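PDB 3OT2: putative restriction endonuclease domain-containing protein from Anabaena variabilis, which is of unknown function but, as a putative restriction endonuclease-like protein of the PD-(D/E)XK clan, probably acts as a nuclease on DNA. Local coordinates for residues A[117-122]-A[137-142]; A[145-150]-A[177-182]. All blocks are in the same frame, centred on the assembly; numbering follows the deposited sequence. Where two conformers were deposited one is given.

Contact 1 and contact 2 lie on neighbouring antiparallel strands of one mixed sheet, their centres about 13 Å apart. Strand 136-141 leads directly into strand 146-150, and backbone pairs such as D141 N to T146 O (2.8 Å, a probable hydrogen bond) join the two. The contacts use opposite faces of this hairpin: L139 meets the start of helix 119-131, while V147 meets helix 179-183. W138, on the same face as V147, packs on V149. Contact 1 borders an ethanediol held between the two subunits, and both contacts reach the second subunit. The residues around the bound 1,4-butanediol belong to other segments.

Contact 1: A[117-122]-A[137-142]; sequences QSQTKV and GWLIDP. With EDO (1,2-ethanediol), chain K.
L139 carries the strand's side of this contact, its two methyl groups dividing between V122 and Q119 at the start of helix 119-131. CG stands anti to the backbone N (chi1 174°), which lifts the branch off the strand toward the helix. CD1 meets CG1 of V122 at 3.4 Å, tighter than usual for two carbons, but L139 was deposited in two conformers, so the closeness is doubtful. CD2, the other branch, lies 4.1 Å from NE2 of Q119, and the two side chains cross at about a right angle. The extended Q119 chain carries its amide past this methyl to an ethanediol, probably from the crystallisation liquor; NE2 donates to its O1 at 2.8 Å, with an N-H...O angle of 158°. T123 of both subunits and Q119 of the second subunit also bond the diol, and NE2 of Q119 has a further partner in T120 OG1 of the second subunit. With an alanine in place of Q119, the diol O1 and that threonine OG1 would probably each lose a partner, and a gap would be likely to open beside CD2 of L139. The helix start is fixed separately. S118 is the N-cap, its OG accepting from K121 N at 3.1 Å in a nearly straight bond (167°). OE1 of Q117 takes S118 N and K121 NZ (2.9 Å), both in the carbonyl plane on a lone pair. L113 touches both Q119 and L139. Helix 119-131 connects parallel strands 108-112 and 136-141, so this contact packs the helix start onto the second strand of a beta-alpha-beta crossover, consistent with the PD-(D/E)XK fold of its clan.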
loop_
_atom_site.group_PDB
_atom_site.type_symbol
_atom_site.label_atom_id
_atom_site.label_comp_id
_atom_site.label_asym_id
_atom_site.label_seq_id
_atom_site.Cartn_x
_atom_site.Cartn_y
_atom_site.Cartn_z
ATOM N N GLN A 117 -1.152 -14.113 -1.077
ATOM C CA GLN A 117 -2.059 -12.983 -1.193
ATOM C C GLN A 117 -1.457 -11.883 -2.068
ATOM O O GLN A 117 -0.246 -11.662 -2.051
ATOM C CB GLN A 117 -2.403 -12.439 0.224
ATOM C CG GLN A 117 -3.497 -11.348 0.305
ATOM C CD GLN A 117 -4.825 -11.718 -0.342
ATOM O OE1 GLN A 117 -4.903 -11.972 -1.538
ATOM N NE2 GLN A 117 -5.929 -11.614 0.389
ATOM N N SER A 118 -2.301 -11.199 -2.850
ATOM C CA SER A 118 -1.864 -10.044 -3.636
ATOM C C SER A 118 -2.048 -8.809 -2.760
ATOM O O SER A 118 -3.182 -8.444 -2.461
ATOM C CB SER A 118 -2.653 -9.921 -4.939
ATOM O OG SER A 118 -2.459 -8.631 -5.507
ATOM N N GLN A 119 -0.938 -8.191 -2.308
ATOM C CA GLN A 119 -0.975 -6.972 -1.499
ATOM C C GLN A 119 -1.626 -5.813 -2.297
ATOM O O GLN A 119 -2.323 -4.989 -1.714
ATOM C CB GLN A 119 0.435 -6.601 -1.039
ATOM C CG GLN A 119 0.456 -5.417 -0.063
ATOM C CD GLN A 119 1.749 -5.295 0.699
ATOM O OE1 GLN A 119 2.588 -6.191 0.678
ATOM N NE2 GLN A 119 1.909 -4.208 1.425
ATOM N N THR A 120 -1.426 -5.771 -3.635
ATOM C CA THR A 120 -2.047 -4.739 -4.477
ATOM C C THR A 120 -3.573 -4.916 -4.429
ATOM O O THR A 120 -4.261 -3.948 -4.164
ATOM C CB THR A 120 -1.467 -4.796 -5.878
ATOM O OG1 THR A 120 -0.146 -4.261 -5.803
ATOM C CG2 THR A 120 -2.281 -4.005 -6.914
ATOM N N LYS A 121 -4.083 -6.143 -4.639
ATOM C CA LYS A 121 -5.520 -6.433 -4.602
ATOM C C LYS A 121 -6.127 -6.029 -3.247
ATOM O O LYS A 121 -7.176 -5.381 -3.218
ATOM C CB LYS A 121 -5.779 -7.926 -4.879
ATOM C CG LYS A 121 -7.233 -8.363 -4.757
ATOM C CD LYS A 121 -7.385 -9.883 -4.808
ATOM C CE LYS A 121 -7.015 -10.507 -3.479
ATOM N NZ LYS A 121 -6.938 -11.998 -3.537
ATOM N N VAL A 122 -5.456 -6.392 -2.144
ATOM C CA VAL A 122 -5.897 -6.093 -0.775
ATOM C C VAL A 122 -5.991 -4.592 -0.554
ATOM O O VAL A 122 -6.973 -4.134 0.037
ATOM C CB VAL A 122 -4.948 -6.765 0.258
ATOM C CG1 VAL A 122 -5.114 -6.146 1.629
ATOM C CG2 VAL A 122 -5.223 -8.251 0.334
ATOM N N GLY A 137 -9.497 0.985 7.767
ATOM C CA GLY A 137 -8.929 -0.231 7.217
ATOM C C GLY A 137 -7.611 -0.526 7.897
ATOM O O GLY A 137 -6.849 0.393 8.205
ATOM N N TRP A 138 -7.364 -1.806 8.195
ATOM C CA TRP A 138 -6.088 -2.305 8.689
ATOM C C TRP A 138 -5.508 -3.275 7.690
ATOM O O TRP A 138 -6.196 -4.219 7.291
ATOM C CB TRP A 138 -6.241 -3.073 10.028
ATOM C CG TRP A 138 -6.198 -2.282 11.308
ATOM C CD1 TRP A 138 -6.312 -0.933 11.469
ATOM C CD2 TRP A 138 -6.125 -2.842 12.619
ATOM N NE1 TRP A 138 -6.236 -0.610 12.804
ATOM C CE2 TRP A 138 -6.108 -1.768 13.534
ATOM C CE3 TRP A 138 -6.004 -4.160 13.108
ATOM C CZ2 TRP A 138 -5.980 -1.966 14.918
ATOM C CZ3 TRP A 138 -5.871 -4.356 14.474
ATOM C CH2 TRP A 138 -5.864 -3.268 15.365
ATOM N N LEU A 139 -4.252 -3.071 7.305
ATOM C CA LEU A 139 -3.530 -4.027 6.474
ATOM C C LEU A 139 -2.391 -4.534 7.342
ATOM O O LEU A 139 -1.450 -3.789 7.632
ATOM C CB LEU A 139 -3.044 -3.450 5.123
ATOM C CG LEU A 139 -2.152 -4.392 4.279
ATOM C CD1 LEU A 139 -2.784 -5.754 4.094
ATOM C CD2 LEU A 139 -1.837 -3.783 2.943
ATOM N N ILE A 140 -2.528 -5.763 7.830
ATOM C CA ILE A 140 -1.548 -6.407 8.713
ATOM C C ILE A 140 -0.580 -7.220 7.861
ATOM O O ILE A 140 -1.007 -8.043 7.051
ATOM C CB ILE A 140 -2.232 -7.304 9.800
ATOM C CG1 ILE A 140 -3.170 -6.478 10.705
ATOM C CG2 ILE A 140 -1.159 -8.104 10.623
ATOM C CD1 ILE A 140 -4.091 -7.307 11.619
ATOM N N ASP A 141 0.716 -6.974 8.039
ATOM C CA ASP A 141 1.770 -7.700 7.333
ATOM C C ASP A 141 2.559 -8.514 8.372
ATOM O O ASP A 141 3.466 -7.961 8.998
ATOM C CB ASP A 141 2.684 -6.733 6.556
ATOM C CG ASP A 141 3.791 -7.431 5.776
ATOM O OD1 ASP A 141 4.106 -8.601 6.092
ATOM O OD2 ASP A 141 4.291 -6.841 4.819
ATOM N N PRO A 142 2.223 -9.804 8.589
ATOM C CA PRO A 142 2.924 -10.587 9.637
ATOM C C PRO A 142 4.430 -10.646 9.438
ATOM O O PRO A 142 5.157 -10.401 10.399
ATOM C CB PRO A 142 2.288 -11.980 9.537
ATOM C CG PRO A 142 0.900 -11.686 9.017
ATOM C CD PRO A 142 1.128 -10.587 7.991
HETATM C C1 EDO K . 0.344 -0.798 0.598
HETATM O O1 EDO K . 0.082 -2.193 0.718
HETATM C C2 EDO K . 0.247 -0.387 -0.875
HETATM O O2 EDO K . 1.305 -0.983 -1.628
#

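Contact 2: A[145-150]-A[177-182]; sequences QTVFVY and LSIKDL
The first turn of helix 179-183 sits against the beginning of strand 146-150, the CA atoms of Q145 and I179 coming within 7.2 Å of each other. V147 is the strand's main contribution. Its CG2, anti to the carbonyl carbon, faces two helix residues: CD1 of L182 at 3.6 Å and CD1 of I179 at 3.9 Å. The V147 and I179 side chains lie alongside each other and point in opposite directions, whereas L182 comes in at a slant with only its CD1 end. In I179 a bent second torsion (chi2 -69°) folds CD1 over toward the valine, while CG2, anti to the backbone N, rests 3.8 Å from the carbonyl O of Q145. This is an apolar meeting, extended by V166 and F159, which also touch I179, and by W138 of the adjoining strand, which packs on V147. S178 caps the helix: its OG accepts from D181 N at 3.1 Å, and its carbonyl O receives L182 N. Spaced three residues apart, I179 and L182 share the side of the helix that faces the strand. Q145 has positive phi and psi, and together with T146 it faces D141 as a G1 beta bulge. The reverse side of the strand is packed differently. The CG2 methyl of T146 lies 4.2 Å above the F148 ring plane, over its centre, with T120 of the second subunit packing on both residues, and Y150 packs against helix 119-131. The helix near the chain end thus lies on the face of the mixed beta sheet opposite the crossover helix, against the strand that follows the bulged turn of hairpin 136-141/146-150, in a PD-(D/E)XK-like fold.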
loop_
_atom_site.group_PDB
_atom_site.type_symbol
_atom_site.label_atom_id
_atom_site.label_comp_id
_atom_site.label_asym_id
_atom_site.label_seq_id
_atom_site.Cartn_x
_atom_site.Cartn_y
_atom_site.Cartn_z
ATOM N N GLN A 145 5.893 -7.459 10.424
ATOM C CA GLN A 145 5.354 -7.033 11.742
ATOM C C GLN A 145 4.935 -5.556 11.659
ATOM O O GLN A 145 5.334 -4.706 12.455
ATOM C CB GLN A 145 6.367 -7.288 12.872
ATOM C CG GLN A 145 6.646 -8.786 13.065
ATOM C CD GLN A 145 7.671 -9.073 14.130
ATOM O OE1 GLN A 145 7.674 -8.482 15.207
ATOM N NE2 GLN A 145 8.522 -10.037 13.876
ATOM N N THR A 146 4.137 -5.258 10.635
ATOM C CA THR A 146 3.705 -3.922 10.326
ATOM C C THR A 146 2.206 -3.896 10.143
ATOM O O THR A 146 1.610 -4.870 9.674
ATOM C CB THR A 146 4.430 -3.451 9.024
ATOM O OG1 THR A 146 5.835 -3.351 9.279
ATOM C CG2 THR A 146 3.901 -2.096 8.481
ATOM N N VAL A 147 1.602 -2.780 10.540
ATOM C CA VAL A 147 0.194 -2.527 10.274
ATOM C C VAL A 147 0.083 -1.195 9.527
ATOM O O VAL A 147 0.588 -0.173 10.005
ATOM C CB VAL A 147 -0.741 -2.572 11.513
ATOM C CG1 VAL A 147 -2.196 -2.384 11.079
ATOM C CG2 VAL A 147 -0.581 -3.895 12.277
ATOM N N PHE A 148 -0.588 -1.210 8.364
ATOM C CA PHE A 148 -0.935 0.020 7.653
ATOM C C PHE A 148 -2.341 0.366 8.057
ATOM O O PHE A 148 -3.214 -0.514 8.049
ATOM C CB PHE A 148 -0.833 -0.121 6.129
ATOM C CG PHE A 148 0.559 -0.306 5.580
ATOM C CD1 PHE A 148 1.463 0.745 5.569
ATOM C CD2 PHE A 148 0.964 -1.532 5.071
ATOM C CE1 PHE A 148 2.750 0.582 5.029
ATOM C CE2 PHE A 148 2.244 -1.686 4.505
ATOM C CZ PHE A 148 3.121 -0.624 4.491
ATOM N N VAL A 149 -2.562 1.615 8.447
ATOM C CA VAL A 149 -3.872 2.114 8.878
ATOM C C VAL A 149 -4.405 3.070 7.808
ATOM O O VAL A 149 -3.748 4.058 7.459
ATOM C CB VAL A 149 -3.801 2.765 10.282
ATOM C CG1 VAL A 149 -5.100 3.515 10.608
ATOM C CG2 VAL A 149 -3.510 1.713 11.355
ATOM N N TYR A 150 -5.615 2.783 7.324
ATOM C CA TYR A 150 -6.302 3.540 6.293
ATOM C C TYR A 150 -7.560 4.228 6.846
ATOM O O TYR A 150 -8.410 3.553 7.400
ATOM C CB TYR A 150 -6.715 2.576 5.169
ATOM C CG TYR A 150 -5.560 1.983 4.399
ATOM C CD1 TYR A 150 -4.908 0.837 4.849
ATOM C CD2 TYR A 150 -5.134 2.550 3.204
ATOM C CE1 TYR A 150 -3.855 0.277 4.126
ATOM C CE2 TYR A 150 -4.078 2.000 2.477
ATOM C CZ TYR A 150 -3.434 0.873 2.949
ATOM O OH TYR A 150 -2.395 0.354 2.221
ATOM N N LEU A 177 -4.135 -2.127 21.599
ATOM C CA LEU A 177 -3.334 -3.198 21.032
ATOM C C LEU A 177 -2.011 -2.683 20.500
ATOM O O LEU A 177 -1.985 -1.882 19.562
ATOM C CB LEU A 177 -4.139 -3.903 19.916
ATOM C CG LEU A 177 -3.483 -5.128 19.277
ATOM C CD1 LEU A 177 -3.443 -6.281 20.275
ATOM C CD2 LEU A 177 -4.224 -5.537 18.038
ATOM N N SER A 178 -0.906 -3.138 21.109
ATOM C CA SER A 178 0.419 -2.755 20.638
ATOM C C SER A 178 0.837 -3.659 19.487
ATOM O O SER A 178 0.282 -4.750 19.333
ATOM C CB SER A 178 1.443 -2.835 21.765
ATOM O OG SER A 178 1.648 -4.180 22.169
ATOM N N ILE A 179 1.843 -3.230 18.715
ATOM C CA ILE A 179 2.445 -4.020 17.628
ATOM C C ILE A 179 2.995 -5.336 18.225
ATOM O O ILE A 179 2.702 -6.420 17.707
ATOM C CB ILE A 179 3.539 -3.171 16.903
ATOM C CG1 ILE A 179 2.891 -2.073 16.009
ATOM C CG2 ILE A 179 4.571 -4.016 16.100
ATOM C CD1 ILE A 179 2.110 -2.609 14.713
ATOM N N LYS A 180 3.722 -5.239 19.357
ATOM C CA LYS A 180 4.327 -6.393 20.032
ATOM C C LYS A 180 3.237 -7.416 20.442
ATOM O O LYS A 180 3.429 -8.611 20.214
ATOM C CB LYS A 180 5.191 -5.918 21.207
ATOM C CG LYS A 180 5.043 -6.631 22.551
ATOM C CD LYS A 180 6.268 -6.431 23.438
ATOM C CE LYS A 180 6.435 -5.022 23.965
ATOM N NZ LYS A 180 5.709 -4.777 25.254
ATOM N N ASP A 181 2.079 -6.943 20.946
ATOM C CA ASP A 181 0.967 -7.810 21.343
ATOM C C ASP A 181 0.369 -8.519 20.142
ATOM O O ASP A 181 0.101 -9.719 20.216
ATOM C CB ASP A 181 -0.146 -7.024 22.075
ATOM C CG ASP A 181 0.175 -6.594 23.502
ATOM O OD1 ASP A 181 1.100 -7.176 24.107
ATOM O OD2 ASP A 181 -0.501 -5.665 24.008
ATOM N N LEU A 182 0.151 -7.781 19.042
ATOM C CA LEU A 182 -0.425 -8.341 17.834
ATOM C C LEU A 182 0.425 -9.492 17.287
ATOM O O LEU A 182 -0.097 -10.575 17.050
ATOM C CB LEU A 182 -0.542 -7.243 16.757
ATOM C CG LEU A 182 -1.692 -7.328 15.744
ATOM C CD1 LEU A 182 -1.695 -6.095 14.867
ATOM C CD2 LEU A 182 -1.598 -8.545 14.865
#